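Local coordinates for pyrethroid hydrolase (Sphingobium faniae, PDB 5Y5R), which hydrolyses the ester bond of pyrethroid insecticides such as cypermethrin and permethrin, releasing the alcohol and the cyclopropanecarboxylic acid, at residues 200-205 with 228-233; 98-103 with 194-199; 20-25 with 239-244; 156-161 with 233-238. All coordinates share one frame; numbering follows the deposited sequence.

Contact 1: 200-205 with 228-233; sequences LDDVVL and ASHAPY. With 8NL ((2-methyl-3-phenyl-phenyl)methyl (1~{S})-3-[(~{E})-2-chloranyl-3,3,3-tris(fluoranyl)prop-1-enyl]-2,2-dimethyl-cyclopropane-1-carboxylate), chain G.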
# COMPACT_ATOMS: atom_id res chain seq x y z
N LEU A 200 -1.16 5.34 -14.00
CA LEU A 200 -0.94 4.96 -15.39
C LEU A 200 0.54 4.98 -15.80
O LEU A 200 0.95 4.17 -16.65
CB LEU A 200 -1.73 5.87 -16.31
CG LEU A 200 -3.24 5.68 -16.10
CD1 LEU A 200 -4.06 6.74 -16.85
CD2 LEU A 200 -3.62 4.28 -16.55
N ASP A 201 1.35 5.88 -15.25
CA ASP A 201 2.73 6.01 -15.70
C ASP A 201 3.73 5.43 -14.70
O ASP A 201 4.89 5.84 -14.68
CB ASP A 201 3.09 7.46 -16.02
CG ASP A 201 2.17 8.07 -17.08
OD1 ASP A 201 1.42 7.31 -17.72
OD2 ASP A 201 2.22 9.31 -17.30
N ASP A 202 3.29 4.51 -13.85
CA ASP A 202 4.18 3.89 -12.89
C ASP A 202 5.20 2.99 -13.61
O ASP A 202 4.85 2.19 -14.49
CB ASP A 202 3.34 3.11 -11.87
CG ASP A 202 4.14 2.74 -10.61
OD1 ASP A 202 5.40 2.63 -10.68
OD2 ASP A 202 3.52 2.59 -9.54
N VAL A 203 6.49 3.16 -13.28
CA VAL A 203 7.54 2.29 -13.81
C VAL A 203 8.11 1.34 -12.76
O VAL A 203 8.84 0.40 -13.14
CB VAL A 203 8.68 3.10 -14.46
CG1 VAL A 203 8.17 3.90 -15.67
CG2 VAL A 203 9.43 3.96 -13.44
N VAL A 204 7.83 1.56 -11.48
CA VAL A 204 8.11 0.56 -10.45
C VAL A 204 7.20 -0.64 -10.65
O VAL A 204 7.64 -1.76 -10.94
CB VAL A 204 7.91 1.20 -9.07
CG1 VAL A 204 8.05 0.19 -7.93
CG2 VAL A 204 8.83 2.39 -8.89
N LEU A 205 5.90 -0.38 -10.61
CA LEU A 205 4.88 -1.39 -10.83
C LEU A 205 4.14 -1.03 -12.13
O LEU A 205 3.25 -0.16 -12.11
CB LEU A 205 3.91 -1.43 -9.65
CG LEU A 205 2.76 -2.41 -9.77
CD1 LEU A 205 3.31 -3.78 -9.74
CD2 LEU A 205 1.83 -2.19 -8.63
N ALA A 228 -0.50 9.36 -13.16
CA ALA A 228 0.62 9.60 -12.24
C ALA A 228 1.64 8.46 -12.29
O ALA A 228 1.32 7.34 -12.68
CB ALA A 228 0.12 9.75 -10.82
N SER A 229 2.86 8.72 -11.82
CA SER A 229 3.81 7.62 -11.66
C SER A 229 3.65 7.05 -10.26
O SER A 229 2.54 7.06 -9.73
CB SER A 229 5.26 8.02 -11.95
OG SER A 229 5.69 9.17 -11.26
N HIS A 230 4.75 6.56 -9.67
CA HIS A 230 4.66 5.64 -8.53
C HIS A 230 3.93 6.21 -7.31
O HIS A 230 3.36 5.46 -6.52
CB HIS A 230 6.06 5.17 -8.10
CG HIS A 230 6.01 4.01 -7.15
ND1 HIS A 230 5.23 2.90 -7.38
CD2 HIS A 230 6.55 3.84 -5.92
CE1 HIS A 230 5.34 2.06 -6.37
NE2 HIS A 230 6.12 2.62 -5.46
N ALA A 231 3.95 7.53 -7.11
CA ALA A 231 3.50 8.11 -5.85
C ALA A 231 2.45 9.20 -6.08
O ALA A 231 2.74 10.40 -5.98
CB ALA A 231 4.69 8.66 -5.06
N PRO A 232 1.21 8.81 -6.39
CA PRO A 232 0.18 9.84 -6.63
C PRO A 232 -0.07 10.72 -5.39
O PRO A 232 -0.53 11.86 -5.54
CB PRO A 232 -1.06 9.02 -7.01
CG PRO A 232 -0.58 7.64 -7.28
CD PRO A 232 0.64 7.45 -6.44
N TYR A 233 0.18 10.21 -4.18
CA TYR A 233 -0.00 11.04 -2.98
C TYR A 233 0.95 12.23 -2.92
O TYR A 233 0.73 13.16 -2.13
CB TYR A 233 0.16 10.20 -1.69
CG TYR A 233 1.40 9.33 -1.64
CD1 TYR A 233 1.39 8.04 -2.17
CD2 TYR A 233 2.57 9.80 -1.07
CE1 TYR A 233 2.50 7.27 -2.15
CE2 TYR A 233 3.69 9.02 -1.03
CZ TYR A 233 3.65 7.76 -1.55
OH TYR A 233 4.76 7.00 -1.52
C 8NL G . 10.71 2.01 -1.84
C8 8NL G . 12.80 5.33 -0.80
C9 8NL G . 14.14 5.49 -0.49
C10 8NL G . 15.12 4.95 -1.32
C11 8NL G . 14.69 4.26 -2.44
C12 8NL G . 13.33 4.11 -2.74
C13 8NL G . 7.71 2.17 -2.30
O 8NL G . 7.95 1.06 -3.21
CL 8NL G . 10.02 -5.19 -5.98
C21 8NL G . 9.33 -3.95 -4.93
C22 8NL G . 10.24 -3.34 -3.89
F2 8NL G . 10.56 -2.12 -4.28
F1 8NL G . 9.70 -3.30 -2.68
F 8NL G . 11.32 -4.09 -3.82
C20 8NL G . 8.07 -3.55 -5.11
C16 8NL G . 7.44 -2.52 -4.20
C17 8NL G . 6.15 -2.08 -4.90
C18 8NL G . 5.32 -2.92 -3.95
C19 8NL G . 6.08 -2.51 -6.37
C15 8NL G . 7.27 -1.04 -4.56
C14 8NL G . 7.17 -0.21 -3.28
O1 8NL G . 6.52 -0.62 -2.31
C2 8NL G . 8.68 3.36 -2.33
C3 8NL G . 8.09 4.60 -2.56
C4 8NL G . 8.85 5.78 -2.61
C5 8NL G . 10.22 5.73 -2.38
C6 8NL G . 10.86 4.52 -2.15
C1 8NL G . 10.08 3.33 -2.11
C7 8NL G . 12.36 4.63 -1.91

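Contact 2: 98-103 with 194-199; sequences LIYLTA and RLYIEA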
# COMPACT_ATOMS: atom_id res chain seq x y z
N LEU A 98 -11.90 -1.66 0.67
CA LEU A 98 -10.47 -1.85 0.43
C LEU A 98 -10.03 -1.04 -0.79
O LEU A 98 -10.61 -1.17 -1.87
CB LEU A 98 -10.13 -3.34 0.20
CG LEU A 98 -10.30 -4.24 1.43
CD1 LEU A 98 -10.11 -5.70 1.05
CD2 LEU A 98 -9.34 -3.85 2.56
N ILE A 99 -8.99 -0.25 -0.63
CA ILE A 99 -8.46 0.56 -1.71
C ILE A 99 -7.02 0.14 -1.98
O ILE A 99 -6.17 0.28 -1.10
CB ILE A 99 -8.52 2.05 -1.37
CG1 ILE A 99 -9.95 2.49 -1.06
CG2 ILE A 99 -7.97 2.87 -2.53
CD1 ILE A 99 -10.01 3.94 -0.73
N TYR A 100 -6.74 -0.29 -3.21
CA TYR A 100 -5.40 -0.70 -3.63
C TYR A 100 -4.83 0.37 -4.55
O TYR A 100 -5.21 0.46 -5.72
CB TYR A 100 -5.43 -2.07 -4.31
CG TYR A 100 -5.87 -3.20 -3.42
CD1 TYR A 100 -7.22 -3.45 -3.19
CD2 TYR A 100 -4.95 -4.01 -2.80
CE1 TYR A 100 -7.64 -4.48 -2.39
CE2 TYR A 100 -5.35 -5.04 -1.99
CZ TYR A 100 -6.70 -5.27 -1.77
OH TYR A 100 -7.11 -6.32 -0.98
N LEU A 101 -3.89 1.16 -4.04
CA LEU A 101 -3.31 2.29 -4.76
C LEU A 101 -1.98 1.87 -5.37
O LEU A 101 -0.94 1.89 -4.70
CB LEU A 101 -3.15 3.50 -3.83
CG LEU A 101 -2.42 4.73 -4.40
CD1 LEU A 101 -3.05 5.26 -5.71
CD2 LEU A 101 -2.34 5.82 -3.36
N THR A 102 -2.02 1.58 -6.68
CA THR A 102 -0.96 0.92 -7.46
C THR A 102 -0.26 -0.03 -6.52
O THR A 102 0.95 0.07 -6.24
CB THR A 102 -0.07 1.96 -8.19
OG1 THR A 102 0.85 1.30 -9.07
CG2 THR A 102 0.69 2.92 -7.22
N ALA A 103 -1.06 -0.94 -5.95
CA ALA A 103 -0.70 -1.74 -4.80
C ALA A 103 -0.70 -3.22 -5.17
O ALA A 103 -1.27 -3.62 -6.18
CB ALA A 103 -1.67 -1.51 -3.62
N ARG A 194 -14.05 -3.58 -3.19
CA ARG A 194 -12.64 -3.40 -3.52
C ARG A 194 -12.52 -2.36 -4.62
O ARG A 194 -13.35 -2.31 -5.54
CB ARG A 194 -12.01 -4.73 -3.98
CG ARG A 194 -11.97 -5.83 -2.95
CD ARG A 194 -11.48 -7.15 -3.57
NE ARG A 194 -12.39 -7.69 -4.58
CZ ARG A 194 -13.36 -8.56 -4.30
NH1 ARG A 194 -13.51 -8.98 -3.05
NH2 ARG A 194 -14.16 -9.03 -5.26
N LEU A 195 -11.54 -1.48 -4.48
CA LEU A 195 -11.22 -0.49 -5.49
C LEU A 195 -9.72 -0.51 -5.76
O LEU A 195 -8.92 -0.50 -4.81
CB LEU A 195 -11.69 0.91 -5.06
CG LEU A 195 -11.14 2.13 -5.79
CD1 LEU A 195 -11.63 2.11 -7.22
CD2 LEU A 195 -11.63 3.39 -5.07
N TYR A 196 -9.35 -0.55 -7.04
CA TYR A 196 -7.97 -0.39 -7.48
C TYR A 196 -7.82 0.98 -8.13
O TYR A 196 -8.50 1.29 -9.11
CB TYR A 196 -7.57 -1.48 -8.48
CG TYR A 196 -6.06 -1.69 -8.55
CD1 TYR A 196 -5.25 -0.87 -9.32
CD2 TYR A 196 -5.45 -2.68 -7.81
CE1 TYR A 196 -3.87 -1.06 -9.36
CE2 TYR A 196 -4.09 -2.88 -7.84
CZ TYR A 196 -3.30 -2.08 -8.61
OH TYR A 196 -1.94 -2.30 -8.60
N ILE A 197 -6.91 1.79 -7.60
CA ILE A 197 -6.54 3.06 -8.22
C ILE A 197 -5.22 2.83 -8.93
O ILE A 197 -4.19 2.67 -8.27
CB ILE A 197 -6.41 4.20 -7.19
CG1 ILE A 197 -7.70 4.34 -6.38
CG2 ILE A 197 -6.06 5.51 -7.90
CD1 ILE A 197 -7.72 5.55 -5.47
N GLU A 198 -5.27 2.78 -10.27
CA GLU A 198 -4.08 2.60 -11.08
C GLU A 198 -3.35 3.92 -11.19
O GLU A 198 -3.97 4.98 -11.31
CB GLU A 198 -4.41 2.13 -12.51
CG GLU A 198 -5.42 1.05 -12.71
CD GLU A 198 -5.76 0.85 -14.20
OE1 GLU A 198 -5.94 1.84 -14.94
OE2 GLU A 198 -5.85 -0.30 -14.65
N ALA A 199 -2.03 3.84 -11.22
CA ALA A 199 -1.14 4.94 -11.58
C ALA A 199 -0.63 4.63 -12.98
O ALA A 199 0.18 3.71 -13.16
CB ALA A 199 -0.00 5.06 -10.57

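Contact 3: 20-25 with 239-244; sequences DAVVPL and RLAEAI. With SO4 (sulfate ion), chain H.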
# COMPACT_ATOMS: atom_id res chain seq x y z
N ASP A 20 1.19 12.93 4.05
CA ASP A 20 0.92 14.23 4.67
C ASP A 20 0.13 15.17 3.76
O ASP A 20 -0.61 16.02 4.26
CB ASP A 20 2.24 14.90 5.07
CG ASP A 20 2.75 14.40 6.39
OD1 ASP A 20 2.05 13.61 7.06
OD2 ASP A 20 3.87 14.83 6.76
N ALA A 21 0.22 15.02 2.44
CA ALA A 21 -0.56 15.93 1.62
C ALA A 21 -2.02 15.51 1.50
O ALA A 21 -2.88 16.35 1.22
CB ALA A 21 0.06 16.02 0.22
N VAL A 22 -2.33 14.26 1.79
CA VAL A 22 -3.66 13.72 1.63
C VAL A 22 -4.49 13.79 2.90
O VAL A 22 -5.71 13.97 2.84
CB VAL A 22 -3.50 12.27 1.11
CG1 VAL A 22 -4.82 11.64 0.84
CG2 VAL A 22 -2.72 12.30 -0.19
N VAL A 23 -3.86 13.67 4.07
CA VAL A 23 -4.61 13.54 5.32
C VAL A 23 -5.58 14.70 5.57
O VAL A 23 -6.79 14.45 5.73
CB VAL A 23 -3.64 13.35 6.49
CG1 VAL A 23 -4.37 13.55 7.80
CG2 VAL A 23 -3.02 11.95 6.40
N PRO A 24 -5.13 15.96 5.58
CA PRO A 24 -6.08 17.05 5.81
C PRO A 24 -7.19 17.13 4.78
O PRO A 24 -8.31 17.53 5.13
CB PRO A 24 -5.19 18.30 5.78
CG PRO A 24 -3.97 17.88 4.98
CD PRO A 24 -3.76 16.47 5.38
N LEU A 25 -6.93 16.74 3.52
CA LEU A 25 -7.99 16.82 2.50
C LEU A 25 -9.13 15.87 2.81
O LEU A 25 -10.31 16.25 2.67
CB LEU A 25 -7.43 16.55 1.11
CG LEU A 25 -6.35 17.55 0.70
CD1 LEU A 25 -5.75 17.16 -0.64
CD2 LEU A 25 -6.89 18.96 0.72
N ARG A 239 -6.87 15.14 -6.36
CA ARG A 239 -7.59 14.16 -7.17
C ARG A 239 -7.63 12.81 -6.46
O ARG A 239 -8.63 12.09 -6.52
CB ARG A 239 -6.93 14.00 -8.54
CG ARG A 239 -7.21 15.17 -9.49
CD ARG A 239 -6.35 15.20 -10.76
NE ARG A 239 -5.06 15.85 -10.51
CZ ARG A 239 -4.11 16.08 -11.43
NH1 ARG A 239 -4.31 15.76 -12.71
NH2 ARG A 239 -2.96 16.66 -11.08
N LEU A 240 -6.53 12.47 -5.79
CA LEU A 240 -6.43 11.19 -5.10
C LEU A 240 -7.36 11.14 -3.92
O LEU A 240 -8.12 10.19 -3.76
CB LEU A 240 -4.99 10.94 -4.66
CG LEU A 240 -4.79 9.67 -3.86
CD1 LEU A 240 -5.33 8.47 -4.66
CD2 LEU A 240 -3.31 9.46 -3.47
N ALA A 241 -7.33 12.19 -3.08
CA ALA A 241 -8.20 12.23 -1.91
C ALA A 241 -9.67 12.29 -2.32
O ALA A 241 -10.54 11.73 -1.63
CB ALA A 241 -7.83 13.42 -1.01
N GLU A 242 -9.98 12.98 -3.43
CA GLU A 242 -11.35 13.02 -3.95
C GLU A 242 -11.87 11.61 -4.25
O GLU A 242 -12.99 11.25 -3.87
CB GLU A 242 -11.41 13.87 -5.21
CG GLU A 242 -12.80 13.92 -5.85
CD GLU A 242 -12.86 14.82 -7.08
OE1 GLU A 242 -11.79 15.22 -7.58
OE2 GLU A 242 -13.98 15.10 -7.57
N ALA A 243 -11.08 10.82 -4.98
CA ALA A 243 -11.52 9.47 -5.31
C ALA A 243 -11.63 8.62 -4.06
O ALA A 243 -12.55 7.80 -3.95
CB ALA A 243 -10.56 8.84 -6.32
N ILE A 244 -10.72 8.78 -3.10
CA ILE A 244 -10.83 8.00 -1.86
C ILE A 244 -12.11 8.35 -1.11
O ILE A 244 -12.81 7.46 -0.60
CB ILE A 244 -9.59 8.20 -0.96
CG1 ILE A 244 -8.33 7.68 -1.64
CG2 ILE A 244 -9.79 7.51 0.37
CD1 ILE A 244 -7.01 8.29 -1.06
S SO4 H . -4.11 17.90 -7.59
O1 SO4 H . -3.55 17.87 -6.25
O2 SO4 H . -5.01 16.74 -7.75
O3 SO4 H . -3.02 17.92 -8.55
O4 SO4 H . -4.91 19.12 -7.78

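Contact 4: 156-161 with 233-238; sequences MGDYPG and YYSMPE. With SO4 (sulfate ion), chain H.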
# COMPACT_ATOMS: atom_id res chain seq x y z
N MSE A 156 10.56 8.53 -6.72
CA MSE A 156 10.14 9.84 -6.13
C MSE A 156 9.95 10.93 -7.20
O MSE A 156 10.05 12.14 -6.92
CB MSE A 156 11.17 10.36 -5.11
CG MSE A 156 11.50 9.44 -3.93
SE MSE A 156 13.32 9.80 -3.20
CE MSE A 156 14.23 8.19 -3.94
N GLY A 157 9.72 10.50 -8.43
CA GLY A 157 9.51 11.44 -9.52
C GLY A 157 8.26 12.28 -9.36
O GLY A 157 8.15 13.33 -10.00
N ASP A 158 7.27 11.79 -8.60
CA ASP A 158 6.03 12.50 -8.32
C ASP A 158 6.15 13.58 -7.26
O ASP A 158 5.15 14.27 -7.00
CB ASP A 158 4.92 11.55 -7.90
CG ASP A 158 4.45 10.65 -9.03
OD1 ASP A 158 3.51 11.06 -9.76
OD2 ASP A 158 5.01 9.55 -9.19
N TYR A 159 7.31 13.70 -6.58
CA TYR A 159 7.39 14.68 -5.49
C TYR A 159 7.35 16.09 -6.08
O TYR A 159 8.16 16.41 -6.96
CB TYR A 159 8.65 14.49 -4.64
CG TYR A 159 8.60 15.32 -3.37
CD1 TYR A 159 7.75 14.97 -2.33
CD2 TYR A 159 9.34 16.48 -3.24
CE1 TYR A 159 7.66 15.71 -1.17
CE2 TYR A 159 9.26 17.25 -2.08
CZ TYR A 159 8.42 16.86 -1.06
OH TYR A 159 8.32 17.61 0.09
N PRO A 160 6.45 16.97 -5.60
CA PRO A 160 6.43 18.33 -6.14
C PRO A 160 7.77 19.07 -5.94
O PRO A 160 8.50 18.80 -5.04
CB PRO A 160 5.31 19.01 -5.35
CG PRO A 160 4.53 17.94 -4.74
CD PRO A 160 5.46 16.79 -4.53
N GLY A 161 8.06 20.02 -6.79
CA GLY A 161 9.33 20.70 -6.67
C GLY A 161 10.46 19.72 -6.88
O GLY A 161 10.65 19.27 -7.99
N TYR A 233 0.18 10.21 -4.18
CA TYR A 233 -0.00 11.04 -2.98
C TYR A 233 0.95 12.23 -2.92
O TYR A 233 0.73 13.16 -2.13
CB TYR A 233 0.16 10.20 -1.69
CG TYR A 233 1.40 9.33 -1.64
CD1 TYR A 233 1.39 8.04 -2.17
CD2 TYR A 233 2.57 9.80 -1.07
CE1 TYR A 233 2.50 7.27 -2.15
CE2 TYR A 233 3.69 9.02 -1.03
CZ TYR A 233 3.65 7.76 -1.55
OH TYR A 233 4.76 7.00 -1.52
N TYR A 234 2.02 12.23 -3.73
CA TYR A 234 2.85 13.41 -3.90
C TYR A 234 2.38 14.31 -5.04
O TYR A 234 2.46 15.53 -4.93
CB TYR A 234 4.30 13.03 -4.14
CG TYR A 234 5.07 12.47 -2.96
CD1 TYR A 234 4.71 12.76 -1.64
CD2 TYR A 234 6.17 11.64 -3.19
CE1 TYR A 234 5.45 12.21 -0.55
CE2 TYR A 234 6.91 11.11 -2.15
CZ TYR A 234 6.57 11.37 -0.85
OH TYR A 234 7.35 10.78 0.11
N SER A 235 1.97 13.76 -6.18
CA SER A 235 1.75 14.62 -7.34
C SER A 235 0.31 15.09 -7.50
O SER A 235 0.12 16.16 -8.07
CB SER A 235 2.21 13.95 -8.63
OG SER A 235 1.60 12.71 -8.76
N MSE A 236 -0.69 14.35 -7.04
CA MSE A 236 -2.08 14.86 -7.12
C MSE A 236 -2.92 14.48 -5.91
O MSE A 236 -3.92 13.76 -6.02
CB MSE A 236 -2.74 14.34 -8.40
CG MSE A 236 -2.37 12.90 -8.68
SE MSE A 236 -2.93 12.31 -10.48
CE MSE A 236 -1.59 13.05 -11.60
N PRO A 237 -2.53 14.98 -4.74
CA PRO A 237 -3.28 14.66 -3.52
C PRO A 237 -4.75 14.99 -3.61
O PRO A 237 -5.57 14.26 -3.04
CB PRO A 237 -2.59 15.52 -2.44
CG PRO A 237 -1.95 16.63 -3.21
CD PRO A 237 -1.50 16.01 -4.51
N GLU A 238 -5.10 16.09 -4.28
CA GLU A 238 -6.49 16.53 -4.39
C GLU A 238 -7.34 15.52 -5.17
O GLU A 238 -8.38 15.07 -4.69
CB GLU A 238 -6.53 17.89 -5.09
CG GLU A 238 -6.04 19.10 -4.29
CD GLU A 238 -7.09 19.64 -3.32
OE1 GLU A 238 -8.15 18.99 -3.16
OE2 GLU A 238 -6.85 20.73 -2.74
S SO4 H . -4.11 17.90 -7.59
O1 SO4 H . -3.55 17.87 -6.25
O2 SO4 H . -5.01 16.74 -7.75
O3 SO4 H . -3.02 17.92 -8.55
O4 SO4 H . -4.91 19.12 -7.78

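Contact 1: 200-205 with 228-233
Asp-202 and His-230, probably the acid and base of the alpha/beta-hydrolase charge relay, meet here. His-230 ND1 donates to Asp-202 OD2 over 2.8 Å; the bond is almost straight, at 173°, and arrives on the syn lone pair of the carboxylate, close to the imidazole plane. CG is anti to the backbone N in both residues, so the two side chains run alongside each other in one direction, with carboxylate and ring planes 64° apart. At the far edge of the imidazole, His-230 NE2 donates to atom O of the bound pyrethroid 8NL at 3.3 Å, which places the ring between carboxylate and ester. Val-204 lies over one face, its CB 3.8 Å from the His-230 ring centroid in a CH-pi contact, and also touches the ligand. The second shell fixes the carboxylate: OD2 has another partner in Thr-102 OG1, while Asp-202 OD1 accepts from Leu-205 N at 3.1 Å, an Asx motif, and weakly from Val-204 N. These contacts would be expected to favour the ionised aspartate. Further back the two loops are tied by backbone, Asp-201 N donating to Ala-228 O at 3.0 Å from above the carbonyl plane.

Contact 2: 98-103 with 194-199
Two aromatic residues at the same level of adjacent parallel strands, Tyr-100 and Tyr-196, shape one face of this pairing. Their torsions send the rings different ways: Tyr-100 CG is anti to its carbonyl carbon (chi1 -64°), whereas Tyr-196 CG is anti to its backbone N (chi1 -158°). As a result Tyr-196 leans across the neighbouring strand, where CD2 meets Tyr-100 CB at 3.6 Å and one ring face covers Tyr-100 O. Tyr-196 OH reaches past the strand end and donates to Ala-103 O at 2.8 Å, in the carbonyl plane and on a lone pair. The Tyr-100 ring instead has Leu-195 O at its edge, and its own hydroxyl pairs with Ser-85.

The other face is aliphatic. Ile-99 and Ile-197 lie alongside each other, pointing the same way, with CG2 of Ile-99 4.0 Å from CD1 of Ile-197. Leu-101 crosses Ile-197 obliquely and brings CD1 to 3.7 Å from its CG2.

Underneath, segments 98-103 and 194-199 form a parallel ladder in the central sheet of the alpha/beta-hydrolase fold, their strand axes 4.6 Å apart and inclined by 17°. Its shortest rung, nearly straight, is Tyr-100 N to Leu-195 O at 2.7 Å; the last, Thr-102 N to Ile-197 O, measures 2.9 Å. Beyond it, Thr-102 CB packs on Ala-199 CB, with OG1 anti to the backbone N and bonded to Asp-202. The ladder and the tyrosine hydroxyl thus satisfy buried backbone polar groups while fixing the loop whose threonine OG1 is bonded to the relay aspartate.

Contact 3: 20-25 with 239-244
The backbones come closest at Val-22 and Ala-241, whose CA atoms are 5.9 Å apart, where segment 20-25 passes residues 239-244 of helix 237-249. The short methyl of Ala-241 is directed at the other segment, consistent with this near approach. Ala-241 CB is shared by two side chains: Leu-25 touches it with its CB, at 3.8 Å, and Val-22 with CG1, at 4.0 Å. Val-22 straddles the helix surface. Val-22 CG1, anti to the backbone N (chi1 -177°), also reaches Ile-244 CD1 at 4.4 Å, and Val-22 CG2, anti to the carbonyl carbon, turns to Leu-240 CD2, also at 4.4 Å. All these contacts are aliphatic, and the two segments bury 164 Å² in total. Arg-239 points away from the interface; its backbone N, NE and NH2 hold a sulfate, probably from the crystallisation liquor.

In the alpha/beta-hydrolase fold this joint seats helix 23-28, which follows the first strand, on the C-terminal helix 237-249. Leu-26 continues the packing on Ala-241 and Ile-244, and on the sheet side Leu-240 and Ile-244 rest against Leu-101 and Ile-99 of strand 95-101.

Contact 4: 156-161 with 233-238
A type I beta turn, selenomethionine Met-156 to Tyr-159, leaves helix 148-155 and lays its far end against the helix 232-235 that follows the relay histidine. The most extensive contact is made by Tyr-234. Tyr-159, with CG anti to its backbone N (chi1 -169°), presents its ring edge to the face of Tyr-234 in a T-shaped pair: the planes stand at 89°, the centroids are 5.0 Å apart, and CD1 sits over the centre of the receiving ring. Tyr-233 CE2 occupies the opposite face, so the Tyr-234 ring is sandwiched, and its hydroxyl is bonded to His-169. Pro-160 crosses Tyr-234 at about a right angle, CD meeting CB at 4.0 Å.

Behind this pair, Asp-158 ties this connection to the catalytic loop of the alpha/beta-hydrolase fold. Asp-158 OD1 accepts from Ser-235 OG at 2.7 Å, the hydroxyl lying above the carboxylate plane, and Ser-229 N is a second donor to the same oxygen. OD2 takes Ala-231 N, the N-cap residue of helix 232-235. This carboxylate thus grips the backbone on both sides of His-230, a second-shell arrangement that probably steadies the histidine. At the next helix start, Glu-238 N donates to sulfate O1 at 3.1 Å.

Overall arrangement
Contact 2 is the wholly buried one, a parallel backbone ladder in the central sheet, and contact 3 is a purely aliphatic helix joint covering the same sheet: Ile-244 CG2 lies 3.7 Å from Ile-99 CD1. Contacts 1 and 4 are only partly buried and rely on carboxylates, one within the relay and one behind it. Thr-102 OG1 to Asp-202 OD2, 3.0 Å, links contact 2 to contact 1. Contacts 1 and 4 share Tyr-233 on helix 232-235, whereas 3 and 4 share helix 237-249 and the sulfate at its start. Contacts 2 and 4 do not touch, their centres about 17 Å apart, but segment 228-233 touches both: Ser-229 O packs on Ala-199 CB, and Ala-231 N meets Asp-158 OD2.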